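Local coordinates for phosphatidylethanolamine-binding protein (Plasmodium vivax, PDB 2GZQ) that probably binds phosphatidylethanolamine or related phospholipids, at residues A[12-15]-A[16-19]; A[159-162]-A[163-166]; A[179-182]-A[183-187]. All blocks are in the same frame, centred on the assembly; numbering follows the deposited sequence. Where two conformers were deposited one is given.

In the fold
Along the chain the contacts come in series: contact 1 opens helix 15-20, contact 2 shapes the loop between strand 138-148 and helix 171-174, and contact 3 closes helix 178-184 just before strand 188-198. Contacts 1 and 2 lie on opposite sides of the chain's centre, with their own centres about 34 Å apart. Contact 3 is about 20 Å, centre to centre, from each of the others. None touches another. Strand 188-198 of the six-stranded mixed sheet meets side chains of contacts 1 and 3, whereas Leu-160, in the segments of contact 2, reaches strand 121-124 at the far edge of that sheet. The three contacts lie at a helix start, a surface loop and a helix end around the sheets.

Contact 1: A[12-15]-A[16-19]; sequences PPTI and EELK
Thr-14 and Glu-17 form a reciprocal capping box at the start of helix 15-20. As N-cap, Thr-14 accepts at OG1 the bond from Glu-17 N (3.1 Å), while Thr-14 N donates to Glu-17 OE2 over 3.0 Å. The threonine hydroxyl can face the first turn because OG1 sits between the backbone N and the carbonyl carbon (chi1 68°). The glutamate, extended beyond CG, crosses the threonine side chain at about a right angle; its OE2 is approached on the anti side, 34° out of the carboxylate plane. Its other oxygen, OE1, is bound by His-51 ND1, so both carboxylate oxygens have partners and the group is tied to the neighbouring loop.

The regular helical pattern starts at once, with Leu-18 N donating to Thr-14 O (3.0 Å) and Lys-19 N to Ile-15 O (2.9 Å). Farther out, Leu-18 CD2 packs on Pro-13 CB at 3.8 Å, and both residues also touch Trp-194 of strand 188-198. On another side of the turn Lys-19 runs extended past Ile-15 to a salt bridge with Glu-31, its CE lying 3.9 Å from Ile-15 CG2.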
loop_
_atom_site.group_PDB
_atom_site.type_symbol
_atom_site.label_atom_id
_atom_site.label_comp_id
_atom_site.label_asym_id
_atom_site.label_seq_id
_atom_site.Cartn_x
_atom_site.Cartn_y
_atom_site.Cartn_z
ATOM N N PRO A 12 -2.409 -14.584 4.511
ATOM C CA PRO A 12 -1.413 -13.529 4.554
ATOM C C PRO A 12 -0.014 -14.070 4.280
ATOM O O PRO A 12 0.287 -15.231 4.596
ATOM C CB PRO A 12 -1.527 -13.007 5.988
ATOM C CG PRO A 12 -2.929 -13.334 6.377
ATOM C CD PRO A 12 -3.181 -14.656 5.761
ATOM N N PRO A 13 0.844 -13.251 3.658
ATOM C CA PRO A 13 2.264 -13.556 3.544
ATOM C C PRO A 13 2.859 -13.984 4.885
ATOM O O PRO A 13 2.456 -13.470 5.928
ATOM C CB PRO A 13 2.851 -12.228 3.065
ATOM C CG PRO A 13 1.727 -11.630 2.223
ATOM C CD PRO A 13 0.496 -11.969 3.020
ATOM N N THR A 14 3.805 -14.925 4.859
ATOM C CA THR A 14 4.542 -15.269 6.050
ATOM C C THR A 14 5.799 -14.416 6.177
ATOM O O THR A 14 6.300 -13.850 5.192
ATOM C CB THR A 14 4.955 -16.726 6.009
ATOM O OG1 THR A 14 5.921 -16.900 4.971
ATOM C CG2 THR A 14 3.747 -17.654 5.784
ATOM N N ILE A 15 6.318 -14.338 7.392
ATOM C CA ILE A 15 7.575 -13.635 7.633
ATOM C C ILE A 15 8.699 -14.186 6.777
ATOM O O ILE A 15 9.488 -13.439 6.195
ATOM C CB ILE A 15 7.925 -13.687 9.138
ATOM C CG1 ILE A 15 6.859 -12.970 9.979
ATOM C CG2 ILE A 15 9.263 -13.098 9.414
ATOM C CD1 ILE A 15 6.689 -11.499 9.629
ATOM N N GLU A 16 8.782 -15.501 6.698
ATOM C CA GLU A 16 9.830 -16.099 5.900
ATOM C C GLU A 16 9.732 -15.717 4.415
ATOM O O GLU A 16 10.755 -15.443 3.790
ATOM C CB GLU A 16 9.875 -17.609 6.103
ATOM C CG GLU A 16 8.833 -18.357 5.331
ATOM C CD GLU A 16 9.371 -18.899 4.032
ATOM O OE1 GLU A 16 10.609 -18.912 3.862
ATOM O OE2 GLU A 16 8.555 -19.316 3.184
ATOM N N GLU A 17 8.522 -15.662 3.867
ATOM C CA GLU A 17 8.299 -15.204 2.503
ATOM C C GLU A 17 8.799 -13.770 2.312
ATOM O O GLU A 17 9.451 -13.422 1.314
ATOM C CB GLU A 17 6.775 -15.202 2.287
ATOM C CG GLU A 17 6.255 -15.610 0.967
ATOM C CD GLU A 17 4.729 -15.603 0.946
ATOM O OE1 GLU A 17 4.178 -15.318 -0.139
ATOM O OE2 GLU A 17 4.067 -15.903 1.990
ATOM N N LEU A 18 8.437 -12.918 3.249
ATOM C CA LEU A 18 8.844 -11.532 3.160
ATOM C C LEU A 18 10.347 -11.341 3.300
ATOM O O LEU A 18 10.935 -10.474 2.634
ATOM C CB LEU A 18 8.087 -10.682 4.175
ATOM C CG LEU A 18 6.564 -10.633 3.993
ATOM C CD1 LEU A 18 5.905 -9.627 4.943
ATOM C CD2 LEU A 18 6.143 -10.394 2.576
ATOM N N LYS A 19 10.986 -12.155 4.121
ATOM C CA LYS A 19 12.439 -12.118 4.213
ATOM C C LYS A 19 13.093 -12.603 2.936
ATOM O O LYS A 19 14.063 -12.014 2.471
ATOM C CB LYS A 19 12.901 -12.908 5.433
ATOM C CG LYS A 19 12.614 -12.200 6.770
ATOM C CD LYS A 19 13.155 -12.936 7.999
ATOM C CE LYS A 19 13.023 -12.102 9.290
ATOM N NZ LYS A 19 13.608 -12.758 10.513
HETATM O O HOH W 1 6.193 -19.557 4.315
#

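Contact 2: A[159-162]-A[163-166]; sequences PLYR and GEHY
Tyr-161 and Glu-164 make the direct side-chain hydrogen bond of this surface loop between strand 138-148 and helix 171-174: the phenol OH donates to OE2 over 2.6 Å, using the anti lone pair of the carboxylate oxygen. That oxygen lies at the edge of the ring, near its plane, although ring and carboxylate planes are 46° apart. CB of Glu-164 points away from segment 159-162, and a bend at chi2 brings the carboxylate back. Its second oxygen, OE1, forms a salt bridge with Arg-169, and both Tyr-161 and Glu-164 touch Pro-125.

Two further contacts are made over ring faces. The backbone of Gly-163 runs across one face of Tyr-161, with its N 3.4 Å above the ring plane, over the centre, and its CA in a CH-pi contact 3.7 Å from the ring centroid. The guanidinium of Arg-162 stacks on Tyr-166, planes 24° apart, with NH1 toward the rim of the ring. Its CZ is 3.9 Å from the Tyr-166 ring centroid, a cation-pi contact. A bend at chi3 (-75°) turns the arginine head over the ring, and His-165 CD2 covers the opposite face.

Backbone polar groups complete the turn. Gly-163 O accepts from Tyr-166 N and also from a water, 2.8 Å away, which in turn accepts from Arg-162 N at 2.9 Å. The positive phi of Gly-163 lets the chain pass over the Tyr-161 ring into the turn closed by Tyr-166 N; a side chain here would be jammed against Arg-162 O, which favours glycine.

Local interactions account for much of the contact: a charge-assisted phenol bond and a cation-pi stack hold the side chains, and a water bridges the backbone. The carboxylate, which takes a bond from Tyr-161 and a salt bridge from Arg-169, is probably stabilised in its ionised form.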
loop_
_atom_site.group_PDB
_atom_site.type_symbol
_atom_site.label_atom_id
_atom_site.label_comp_id
_atom_site.label_asym_id
_atom_site.label_seq_id
_atom_site.Cartn_x
_atom_site.Cartn_y
_atom_site.Cartn_z
ATOM N N PRO A 159 -1.526 14.802 5.351
ATOM C CA PRO A 159 -2.700 15.598 5.663
ATOM C C PRO A 159 -3.848 15.378 4.713
ATOM O O PRO A 159 -3.694 14.754 3.668
ATOM C CB PRO A 159 -2.192 17.038 5.561
ATOM C CG PRO A 159 -0.715 16.931 5.665
ATOM C CD PRO A 159 -0.412 15.650 4.920
ATOM N N LEU A 160 -5.004 15.846 5.116
ATOM C CA LEU A 160 -6.135 15.822 4.201
ATOM C C LEU A 160 -5.760 16.421 2.870
ATOM O O LEU A 160 -5.040 17.410 2.764
ATOM C CB LEU A 160 -7.330 16.547 4.772
ATOM C CG LEU A 160 -7.873 16.017 6.097
ATOM C CD1 LEU A 160 -8.867 16.971 6.665
ATOM C CD2 LEU A 160 -8.473 14.651 5.913
ATOM N N TYR A 161 -6.235 15.794 1.814
ATOM C CA TYR A 161 -5.788 16.092 0.449
ATOM C C TYR A 161 -6.329 17.445 -0.051
ATOM O O TYR A 161 -7.532 17.764 0.067
ATOM C CB TYR A 161 -6.229 15.001 -0.503
ATOM C CG TYR A 161 -5.698 15.125 -1.904
ATOM C CD1 TYR A 161 -6.529 15.384 -2.963
ATOM C CD2 TYR A 161 -4.359 14.892 -2.181
ATOM C CE1 TYR A 161 -6.054 15.424 -4.256
ATOM C CE2 TYR A 161 -3.866 14.964 -3.458
ATOM C CZ TYR A 161 -4.720 15.221 -4.504
ATOM O OH TYR A 161 -4.283 15.269 -5.815
ATOM N N ARG A 162 -5.445 18.220 -0.653
ATOM C CA ARG A 162 -5.732 19.531 -1.235
ATOM C C ARG A 162 -5.150 19.637 -2.636
ATOM O O ARG A 162 -5.094 20.721 -3.216
ATOM C CB ARG A 162 -5.124 20.639 -0.379
ATOM C CG ARG A 162 -5.686 20.726 0.999
ATOM C CD ARG A 162 -5.082 21.904 1.729
ATOM N NE ARG A 162 -3.718 21.612 2.144
ATOM C CZ ARG A 162 -2.794 22.529 2.428
ATOM N NH1 ARG A 162 -3.111 23.800 2.347
ATOM N NH2 ARG A 162 -1.595 22.170 2.836
ATOM N N GLY A 163 -4.771 18.515 -3.204
ATOM C CA GLY A 163 -4.146 18.510 -4.506
ATOM C C GLY A 163 -2.664 18.193 -4.455
ATOM O O GLY A 163 -2.022 18.228 -3.402
ATOM N N GLU A 164 -2.125 17.919 -5.631
ATOM C CA GLU A 164 -0.742 17.522 -5.738
ATOM C C GLU A 164 0.239 18.622 -5.363
ATOM O O GLU A 164 1.382 18.335 -4.995
ATOM C CB GLU A 164 -0.447 17.016 -7.137
ATOM C CG GLU A 164 -1.251 15.793 -7.539
ATOM C CD GLU A 164 -1.015 14.571 -6.655
ATOM O OE1 GLU A 164 0.134 14.098 -6.578
ATOM O OE2 GLU A 164 -1.992 14.062 -6.052
ATOM N N HIS A 165 -0.152 19.885 -5.389
ATOM C CA HIS A 165 0.771 20.962 -5.047
ATOM C C HIS A 165 1.194 20.913 -3.594
ATOM O O HIS A 165 2.269 21.414 -3.234
ATOM C CB HIS A 165 0.147 22.326 -5.345
ATOM C CG HIS A 165 0.990 23.473 -4.894
ATOM N ND1 HIS A 165 2.116 23.877 -5.580
ATOM C CD2 HIS A 165 0.895 24.286 -3.810
ATOM C CE1 HIS A 165 2.673 24.895 -4.945
ATOM N NE2 HIS A 165 1.952 25.161 -3.869
ATOM N N TYR A 166 0.389 20.302 -2.740
ATOM C CA TYR A 166 0.605 20.407 -1.310
ATOM C C TYR A 166 1.281 19.176 -0.720
ATOM O O TYR A 166 1.541 19.145 0.475
ATOM C CB TYR A 166 -0.709 20.717 -0.582
ATOM C CG TYR A 166 -1.242 22.101 -0.924
ATOM C CD1 TYR A 166 -2.279 22.236 -1.836
ATOM C CD2 TYR A 166 -0.698 23.241 -0.372
ATOM C CE1 TYR A 166 -2.772 23.472 -2.169
ATOM C CE2 TYR A 166 -1.199 24.496 -0.700
ATOM C CZ TYR A 166 -2.225 24.590 -1.607
ATOM O OH TYR A 166 -2.729 25.832 -1.955
HETATM O O HOH W 2 -2.651 17.515 -0.753
#

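Contact 3: A[179-182]-A[183-187]; sequences YNVI and QMNDM
The amides of Asn-180 and Gln-183, their planes 21° apart, meet along the outer side of helix 178-184, whose C-terminal end is closed by a Schellman motif. Gln-183 NE2 donates to Asn-180 OD1 over 3.0 Å. The acceptor lies in the glutamine amide plane, but the donor is tilted 29° from the carbonyl plane of the asparagine. Gln-183 gets there by folding back: CG is wedged between the backbone N and the carbonyl carbon, and chi2 bends the chain. Its CG also lies 4.0 Å from CE1 of the Tyr-179 ring, approaching obliquely. Cys-175 O receives the other end of the Asn-180 amide, ND2, which fixes its flip.

The third amide, that of Asn-185, presents ND2 to Val-181 O at 2.9 Å with the oxygen in its plane. Asn-185 N reaches the same oxygen from the opposite face, so one residue grips a carbonyl with both side chain and backbone. Its OD1 accepts from Thr-156 N, joining the helix end to the loop that follows strand 138-148.

Asp-186, with positive phi, is the C-prime residue. Met-187 N donates to Ile-182 O (3.0 Å) and Asp-186 N to Gln-183 O, the paired bonds that turn the chain out of the helix toward strand 188-198. Ile-182, buried against Ile-143, Phe-82 and Ile-189, packs the helix onto the six-stranded sheet. Where the chain leaves the helix, CG2 of Ile-182 meets CB of selenomethionine Met-187 at 3.9 Å.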
loop_
_atom_site.group_PDB
_atom_site.type_symbol
_atom_site.label_atom_id
_atom_site.label_comp_id
_atom_site.label_asym_id
_atom_site.label_seq_id
_atom_site.Cartn_x
_atom_site.Cartn_y
_atom_site.Cartn_z
ATOM N N TYR A 179 6.218 2.645 6.540
ATOM C CA TYR A 179 6.390 2.103 7.874
ATOM C C TYR A 179 6.582 3.255 8.875
ATOM O O TYR A 179 6.029 3.247 9.976
ATOM C CB TYR A 179 7.597 1.155 7.891
ATOM C CG TYR A 179 7.812 0.553 9.265
ATOM C CD1 TYR A 179 8.696 1.119 10.172
ATOM C CD2 TYR A 179 7.071 -0.549 9.684
ATOM C CE1 TYR A 179 8.853 0.600 11.432
ATOM C CE2 TYR A 179 7.241 -1.082 10.944
ATOM C CZ TYR A 179 8.121 -0.493 11.809
ATOM O OH TYR A 179 8.335 -1.002 13.067
ATOM N N ASN A 180 7.386 4.248 8.493
ATOM C CA ASN A 180 7.604 5.377 9.398
ATOM C C ASN A 180 6.284 6.089 9.738
ATOM O O ASN A 180 6.010 6.400 10.898
ATOM C CB ASN A 180 8.633 6.340 8.827
ATOM C CG ASN A 180 9.051 7.392 9.823
ATOM O OD1 ASN A 180 9.289 7.089 10.988
ATOM N ND2 ASN A 180 9.189 8.638 9.375
ATOM N N VAL A 181 5.484 6.354 8.720
ATOM C CA VAL A 181 4.185 6.972 8.937
ATOM C C VAL A 181 3.278 6.156 9.843
ATOM O O VAL A 181 2.668 6.683 10.758
ATOM C CB VAL A 181 3.497 7.279 7.610
ATOM C CG1 VAL A 181 2.067 7.735 7.828
ATOM C CG2 VAL A 181 4.283 8.353 6.854
ATOM N N ILE A 182 3.264 4.850 9.636
ATOM C CA ILE A 182 2.458 3.974 10.439
ATOM C C ILE A 182 2.886 4.017 11.898
ATOM O O ILE A 182 2.076 4.201 12.811
ATOM C CB ILE A 182 2.523 2.561 9.843
ATOM C CG1 ILE A 182 1.770 2.532 8.513
ATOM C CG2 ILE A 182 2.015 1.479 10.840
ATOM C CD1 ILE A 182 2.105 1.336 7.644
ATOM N N GLN A 183 4.179 3.890 12.143
ATOM C CA GLN A 183 4.628 3.761 13.515
ATOM C C GLN A 183 4.523 5.112 14.218
ATOM O O GLN A 183 4.160 5.167 15.400
ATOM C CB GLN A 183 6.005 3.092 13.645
ATOM C CG GLN A 183 7.109 3.860 13.076
ATOM C CD GLN A 183 7.654 4.847 14.034
ATOM O OE1 GLN A 183 7.580 4.662 15.240
ATOM N NE2 GLN A 183 8.195 5.926 13.505
HETATM N N MSE A 184 4.788 6.223 13.529
HETATM C CA MSE A 184 4.730 7.517 14.187
HETATM C C MSE A 184 3.295 7.937 14.520
HETATM O O MSE A 184 3.084 8.822 15.354
HETATM C CB MSE A 184 5.478 8.580 13.366
HETATM C CG MSE A 184 4.765 9.121 12.130
HETATM SE SE MSE A 184 6.108 9.884 10.822
HETATM C CE MSE A 184 4.951 11.227 10.108
ATOM N N ASN A 185 2.306 7.308 13.869
ATOM C CA ASN A 185 0.887 7.515 14.164
ATOM C C ASN A 185 0.301 6.446 15.084
ATOM O O ASN A 185 -0.894 6.391 15.311
ATOM C CB ASN A 185 0.093 7.547 12.856
ATOM C CG ASN A 185 0.167 8.873 12.184
ATOM O OD1 ASN A 185 -0.527 9.813 12.580
ATOM N ND2 ASN A 185 1.071 9.006 11.221
ATOM N N ASP A 186 1.162 5.590 15.600
ATOM C CA ASP A 186 0.727 4.509 16.507
ATOM C C ASP A 186 -0.331 3.613 15.857
ATOM O O ASP A 186 -1.263 3.133 16.504
ATOM C CB ASP A 186 0.205 5.071 17.855
ATOM C CG ASP A 186 1.297 5.684 18.707
ATOM O OD1 ASP A 186 2.466 5.293 18.573
ATOM O OD2 ASP A 186 0.968 6.569 19.527
HETATM N N MSE A 187 -0.195 3.376 14.560
HETATM C CA MSE A 187 -1.079 2.469 13.852
HETATM C C MSE A 187 -0.513 1.046 13.928
HETATM O O MSE A 187 0.637 0.864 14.264
HETATM C CB MSE A 187 -1.237 2.948 12.403
HETATM C CG MSE A 187 -1.918 4.305 12.281
HETATM SE SE MSE A 187 -1.648 5.078 10.471
HETATM C CE MSE A 187 -2.895 6.533 10.559
#